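Local atomic coordinates of lysosome-associated membrane glycoprotein 3 (Homo sapiens, PDB entry 4AKM), a protein that contributes, as a lysosomal membrane glycoprotein, to the unfolded protein response and to fusion of lysosomes with autophagosomes, thereby modulating autophagy. Residues G54-N59 with F73-E78; L25-K30 with A128-K133. All coordinates share one frame; numbering follows the deposited sequence.

Interaction 1 of 2, residues G54-N59 with F73-E78. With NAG (2-acetamido-2-deoxy-beta-D-glucopyranose), chain D.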
loop_
_atom_site.group_PDB
_atom_site.type_symbol
_atom_site.label_atom_id
_atom_site.label_comp_id
_atom_site.label_asym_id
_atom_site.label_seq_id
_atom_site.Cartn_x
_atom_site.Cartn_y
_atom_site.Cartn_z
ATOM N N GLY A 54 12.807 5.216 8.586
ATOM C CA GLY A 54 13.258 6.577 8.795
ATOM C C GLY A 54 12.522 7.246 9.936
ATOM O O GLY A 54 11.386 6.886 10.248
ATOM N N THR A 55 13.170 8.229 10.555
ATOM C CA THR A 55 12.622 8.899 11.732
ATOM C C THR A 55 11.333 9.667 11.427
ATOM O O THR A 55 10.477 9.829 12.301
ATOM C CB THR A 55 13.672 9.838 12.390
ATOM O OG1 THR A 55 13.916 10.972 11.548
ATOM C CG2 THR A 55 14.985 9.092 12.627
ATOM N N ARG A 56 11.189 10.120 10.184
ATOM C CA ARG A 56 10.036 10.927 9.795
ATOM C C ARG A 56 9.428 10.455 8.472
ATOM O O ARG A 56 8.367 10.925 8.064
ATOM C CB ARG A 56 10.431 12.405 9.691
ATOM C CG ARG A 56 9.293 13.390 9.950
ATOM C CD ARG A 56 9.418 14.607 9.047
ATOM N NE ARG A 56 9.261 14.238 7.641
ATOM C CZ ARG A 56 9.460 15.062 6.616
ATOM N NH1 ARG A 56 9.833 16.318 6.829
ATOM N NH2 ARG A 56 9.291 14.628 5.373
ATOM N N LYS A 57 10.096 9.517 7.812
ATOM C CA LYS A 57 9.639 9.041 6.511
ATOM C C LYS A 57 10.098 7.613 6.223
ATOM O O LYS A 57 11.293 7.308 6.262
ATOM C CB LYS A 57 10.127 9.979 5.404
ATOM C CG LYS A 57 9.241 9.992 4.170
ATOM C CD LYS A 57 9.860 10.809 3.044
ATOM C CE LYS A 57 11.108 10.135 2.500
ATOM N NZ LYS A 57 11.603 10.807 1.267
ATOM N N SER A 58 9.141 6.743 5.919
ATOM C CA SER A 58 9.444 5.347 5.626
ATOM C C SER A 58 8.790 4.909 4.325
ATOM O O SER A 58 7.974 5.630 3.758
ATOM C CB SER A 58 8.945 4.442 6.752
ATOM O OG SER A 58 9.462 4.841 8.005
ATOM N N ASN A 59 9.142 3.719 3.857
ATOM C CA ASN A 59 8.420 3.129 2.734
ATOM C C ASN A 59 8.373 1.612 2.788
ATOM O O ASN A 59 9.371 0.949 3.103
ATOM C CB ASN A 59 8.979 3.595 1.383
ATOM C CG ASN A 59 10.321 2.964 1.049
ATOM O OD1 ASN A 59 11.352 3.343 1.604
ATOM N ND2 ASN A 59 10.317 2.013 0.123
ATOM N N PHE A 73 5.181 6.378 3.734
ATOM C CA PHE A 73 4.629 6.911 4.977
ATOM C C PHE A 73 5.395 8.135 5.487
ATOM O O PHE A 73 6.627 8.183 5.424
ATOM C CB PHE A 73 4.666 5.848 6.074
ATOM C CG PHE A 73 3.986 4.562 5.709
ATOM C CD1 PHE A 73 4.653 3.595 4.969
ATOM C CD2 PHE A 73 2.690 4.308 6.129
ATOM C CE1 PHE A 73 4.036 2.413 4.640
ATOM C CE2 PHE A 73 2.072 3.128 5.806
ATOM C CZ PHE A 73 2.744 2.177 5.058
ATOM N N THR A 74 4.650 9.101 6.016
ATOM C CA THR A 74 5.208 10.285 6.662
ATOM C C THR A 74 4.550 10.442 8.035
ATOM O O THR A 74 3.337 10.273 8.165
ATOM C CB THR A 74 4.951 11.564 5.810
ATOM O OG1 THR A 74 5.794 11.553 4.652
ATOM C CG2 THR A 74 5.231 12.831 6.601
ATOM N N LYS A 75 5.344 10.733 9.064
ATOM C CA LYS A 75 4.769 11.094 10.363
ATOM C C LYS A 75 4.865 12.601 10.601
ATOM O O LYS A 75 5.941 13.194 10.494
ATOM C CB LYS A 75 5.394 10.297 11.517
ATOM C CG LYS A 75 6.870 10.556 11.781
ATOM C CD LYS A 75 7.333 9.830 13.047
ATOM C CE LYS A 75 6.550 10.281 14.276
ATOM N NZ LYS A 75 6.962 9.550 15.513
ATOM N N ASP A 76 3.728 13.223 10.897
ATOM C CA ASP A 76 3.702 14.658 11.129
ATOM C C ASP A 76 3.983 14.932 12.596
ATOM O O ASP A 76 4.525 15.980 12.949
ATOM C CB ASP A 76 2.361 15.266 10.713
ATOM C CG ASP A 76 2.528 16.566 9.945
ATOM O OD1 ASP A 76 3.573 17.231 10.115
ATOM O OD2 ASP A 76 1.621 16.916 9.162
ATOM N N GLU A 77 3.620 13.965 13.434
ATOM C CA GLU A 77 3.822 14.037 14.882
ATOM C C GLU A 77 3.011 15.157 15.550
ATOM O O GLU A 77 3.280 16.343 15.349
ATOM C CB GLU A 77 5.316 14.120 15.235
ATOM C CG GLU A 77 5.607 14.416 16.702
ATOM C CD GLU A 77 4.874 13.488 17.661
ATOM O OE1 GLU A 77 5.117 12.263 17.615
ATOM O OE2 GLU A 77 4.051 13.986 18.465
ATOM N N GLU A 78 2.000 14.770 16.327
ATOM C CA GLU A 78 1.593 13.370 16.441
ATOM C C GLU A 78 0.763 12.959 15.226
ATOM O O GLU A 78 0.259 13.824 14.505
ATOM C CB GLU A 78 0.849 13.110 17.760
ATOM C CG GLU A 78 -0.372 13.994 17.993
ATOM C CD GLU A 78 -0.872 13.944 19.433
ATOM O OE1 GLU A 78 -0.055 13.685 20.345
ATOM O OE2 GLU A 78 -2.081 14.171 19.655
HETATM C C1 NAG D . 9.404 4.100 -2.924
HETATM C C2 NAG D . 10.143 4.398 -4.219
HETATM C C3 NAG D . 11.522 4.978 -3.920
HETATM C C4 NAG D . 11.410 6.162 -2.966
HETATM C C5 NAG D . 10.511 5.850 -1.773
HETATM C C6 NAG D . 10.202 7.124 -1.003
HETATM C C7 NAG D . 9.721 3.094 -6.223
HETATM C C8 NAG D . 10.214 1.959 -7.071
HETATM N N2 NAG D . 10.252 3.184 -5.008
HETATM O O3 NAG D . 12.118 5.400 -5.126
HETATM O O4 NAG D . 12.688 6.518 -2.484
HETATM O O5 NAG D . 9.279 5.283 -2.167
HETATM O O6 NAG D . 9.370 6.796 0.086
HETATM O O7 NAG D . 8.875 3.881 -6.654
#
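Lys75 sends its aliphatic chain back across Arg56 and Thr55 at the open end of the beta hairpin 57-64/67-75, where Lys75 N bonds to Arg56 O (3.2 Å). Its CG lies between the backbone N and the carbonyl carbon (chi1 65°), 3.8 Å from Arg56 CA, and CD lies near Thr55 O. The long flexible chain suits this margin: its carbons also pack on Val112 and Phe142, while NZ has a long salt bridge to Glu77. Arg56 answers from the other strand with CG anti to its own N (chi1 -152°), 3.4 Å from Lys75 O.

Thr74 and Lys57 form a non-hydrogen-bonded antiparallel pair on the outer side. Thr74 OG1 touches Lys57 CG at 3.8 Å, and the hydroxyl reaches Ser83 on strand 80-90 in a hydrogen bond. On the other face sit buried Ser58 and Phe73, joined by two 2.9 Å bonds, Ser58 N to Phe73 O and Phe73 N to Ser58 O. The Phe73 ring, edge near Ser58 O, packs on Ile17, and compact Ser58 fits against Cys16.

Asn59 places CB 3.5 Å from NAG O6, beside the sugar carried by Asn70, whose OD1 accepts a weak hydrogen bond from Asn59 ND2. The chemistry therefore sorts the residues: Phe73 and Ser58 face the inside, where the carbons of Lys75 also meet Phe142, whereas Lys57, Thr74 and the glycan lie on the outer face.

Interaction 2 of 2, residues L25-K30 with A128-K133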
loop_
_atom_site.group_PDB
_atom_site.type_symbol
_atom_site.label_atom_id
_atom_site.label_comp_id
_atom_site.label_asym_id
_atom_site.label_seq_id
_atom_site.Cartn_x
_atom_site.Cartn_y
_atom_site.Cartn_z
ATOM N N LEU A 25 -4.867 -4.169 -8.335
ATOM C CA LEU A 25 -4.596 -3.094 -9.277
ATOM C C LEU A 25 -5.615 -3.159 -10.403
ATOM O O LEU A 25 -5.821 -4.211 -10.990
ATOM C CB LEU A 25 -3.169 -3.187 -9.825
ATOM C CG LEU A 25 -2.052 -2.848 -8.832
ATOM C CD1 LEU A 25 -0.668 -3.068 -9.438
ATOM C CD2 LEU A 25 -2.194 -1.418 -8.326
ATOM N N ILE A 26 -6.259 -2.035 -10.687
ATOM C CA ILE A 26 -7.252 -1.968 -11.746
ATOM C C ILE A 26 -6.745 -1.072 -12.870
ATOM O O ILE A 26 -6.511 0.118 -12.650
ATOM C CB ILE A 26 -8.609 -1.404 -11.234
ATOM C CG1 ILE A 26 -9.303 -2.385 -10.282
ATOM C CG2 ILE A 26 -9.529 -1.070 -12.404
ATOM C CD1 ILE A 26 -8.906 -2.243 -8.832
ATOM N N VAL A 27 -6.570 -1.638 -14.067
ATOM C CA VAL A 27 -6.201 -0.819 -15.225
ATOM C C VAL A 27 -7.335 -0.681 -16.239
ATOM O O VAL A 27 -8.022 -1.647 -16.567
ATOM C CB VAL A 27 -4.863 -1.257 -15.916
ATOM C CG1 VAL A 27 -3.953 -1.983 -14.936
ATOM C CG2 VAL A 27 -5.118 -2.115 -17.152
ATOM N N GLN A 28 -7.534 0.543 -16.714
ATOM C CA GLN A 28 -8.600 0.848 -17.660
ATOM C C GLN A 28 -8.100 0.768 -19.100
ATOM O O GLN A 28 -7.641 1.764 -19.659
ATOM C CB GLN A 28 -9.164 2.239 -17.381
ATOM C CG GLN A 28 -10.678 2.308 -17.417
ATOM C CD GLN A 28 -11.230 3.361 -16.480
ATOM O OE1 GLN A 28 -12.133 3.091 -15.680
ATOM N NE2 GLN A 28 -10.688 4.574 -16.571
ATOM N N ASP A 29 -8.201 -0.421 -19.688
ATOM C CA ASP A 29 -7.743 -0.670 -21.053
ATOM C C ASP A 29 -8.409 0.254 -22.057
ATOM O O ASP A 29 -7.745 0.858 -22.896
ATOM C CB ASP A 29 -8.047 -2.115 -21.455
ATOM C CG ASP A 29 -7.200 -3.116 -20.712
ATOM O OD1 ASP A 29 -5.991 -2.853 -20.548
ATOM O OD2 ASP A 29 -7.743 -4.162 -20.293
ATOM N N LYS A 30 -9.730 0.353 -21.959
ATOM C CA LYS A 30 -10.527 1.054 -22.954
ATOM C C LYS A 30 -10.789 2.495 -22.538
ATOM O O LYS A 30 -10.887 2.798 -21.347
ATOM C CB LYS A 30 -11.846 0.316 -23.181
ATOM C CG LYS A 30 -11.785 -1.180 -22.874
ATOM C CD LYS A 30 -10.942 -1.960 -23.878
ATOM C CE LYS A 30 -10.872 -3.437 -23.496
ATOM N NZ LYS A 30 -10.047 -4.247 -24.439
ATOM N N ALA A 128 -4.525 8.077 -14.717
ATOM C CA ALA A 128 -5.846 8.159 -15.326
ATOM C C ALA A 128 -6.392 6.774 -15.668
ATOM O O ALA A 128 -7.598 6.593 -15.809
ATOM C CB ALA A 128 -5.788 9.029 -16.567
ATOM N N HIS A 129 -5.496 5.800 -15.806
ATOM C CA HIS A 129 -5.884 4.443 -16.181
ATOM C C HIS A 129 -5.571 3.445 -15.074
ATOM O O HIS A 129 -6.040 2.314 -15.095
ATOM C CB HIS A 129 -5.154 3.995 -17.451
ATOM C CG HIS A 129 -5.380 4.888 -18.629
ATOM N ND1 HIS A 129 -4.490 5.875 -18.994
ATOM C CD2 HIS A 129 -6.393 4.942 -19.528
ATOM C CE1 HIS A 129 -4.944 6.500 -20.066
ATOM N NE2 HIS A 129 -6.097 5.953 -20.410
ATOM N N LEU A 130 -4.751 3.857 -14.120
ATOM C CA LEU A 130 -4.298 2.935 -13.093
ATOM C C LEU A 130 -4.863 3.301 -11.735
ATOM O O LEU A 130 -4.790 4.444 -11.294
ATOM C CB LEU A 130 -2.766 2.862 -13.046
ATOM C CG LEU A 130 -2.200 1.949 -11.953
ATOM C CD1 LEU A 130 -2.600 0.499 -12.179
ATOM C CD2 LEU A 130 -0.693 2.089 -11.837
ATOM N N GLN A 131 -5.413 2.296 -11.072
ATOM C CA GLN A 131 -6.069 2.478 -9.796
ATOM C C GLN A 131 -5.577 1.390 -8.858
ATOM O O GLN A 131 -5.302 0.275 -9.287
ATOM C CB GLN A 131 -7.576 2.353 -10.001
ATOM C CG GLN A 131 -8.420 2.786 -8.838
ATOM C CD GLN A 131 -9.895 2.687 -9.153
ATOM O OE1 GLN A 131 -10.296 2.017 -10.111
ATOM N NE2 GLN A 131 -10.716 3.358 -8.354
ATOM N N VAL A 132 -5.440 1.713 -7.581
ATOM C CA VAL A 132 -5.117 0.694 -6.594
ATOM C C VAL A 132 -6.257 0.581 -5.577
ATOM O O VAL A 132 -6.862 1.584 -5.201
ATOM C CB VAL A 132 -3.743 0.957 -5.914
ATOM C CG1 VAL A 132 -3.729 2.295 -5.201
ATOM C CG2 VAL A 132 -3.384 -0.169 -4.960
ATOM N N LYS A 133 -6.570 -0.648 -5.174
ATOM C CA LYS A 133 -7.558 -0.898 -4.132
ATOM C C LYS A 133 -6.989 -1.756 -3.005
ATOM O O LYS A 133 -6.340 -2.770 -3.251
ATOM C CB LYS A 133 -8.825 -1.539 -4.710
ATOM C CG LYS A 133 -9.961 -0.542 -4.920
ATOM C CD LYS A 133 -10.912 -0.967 -6.029
ATOM C CE LYS A 133 -11.668 0.241 -6.591
ATOM N NZ LYS A 133 -12.461 -0.079 -7.822
#
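Leu25 and Val132 meet across two antiparallel strands, 14-27 and 130-135, in one sheet of the beta-prism fold of the LAMP luminal domain. Leu25 CD2 is the bump, and its hollow is the gap between Val132 (CB at 3.7 Å, CG2 at 3.8 Å) and Leu130 CD1. Leucine suits this place because its branch lies one carbon farther out than that of valine and can lean across the strand gap. Val27 meets the same leucine from farther along its strand, its CG1 3.9 Å from Leu130 CD1, where the two side chains cross. All four aliphatic residues are buried, and Ala87 and Leu89 of strand 80-90 pack on this face, so the branched chains fill the space between the prism's sheets.

The opposite face is more polar. Ile26 and Gln131 lie side by side and point the same way, Gln131 CG being anti to its backbone N (chi1 -168°). Ile26 CG2 rests 3.9 Å from Gln131 OE1, while the amide's NE2 is hydrogen-bonded to Ser123 on the neighbouring strand. The other branch of Ile26 ends in CD1, which nestles against Lys133 CD at 3.7 Å; lysine's methylenes thus cover an apolar methyl.

Between the faces, Ile26 and Gln131 exchange a pair of backbone hydrogen bonds. Beyond the strand, Gln28 N bonds to His129 O at 2.8 Å, in the carbonyl plane and on a lone pair, and His129 CD2 lies 3.4 Å from Gln28 O.

Overall arrangement
The two contacts lie on opposite sides of the chain's centre, with their own centres 28 Å apart and nearest atoms about 12 Å apart. Interaction 1 is local, joining adjacent strands of the five-stranded antiparallel sheet; interaction 2 belongs to the other sheet and brings together segments whose closest ends are 98 residues apart. In sequence the order is 25-30, 54-59, 73-78, 128-133, so the hairpin contact falls wholly between the partners of interaction 2. Strand 14-27 links them: its early residues Cys16 and Ile17 pack against interaction 1, while its last three take part in interaction 2. Both thus belong to one all-beta unit, the membrane-proximal part of the luminal region.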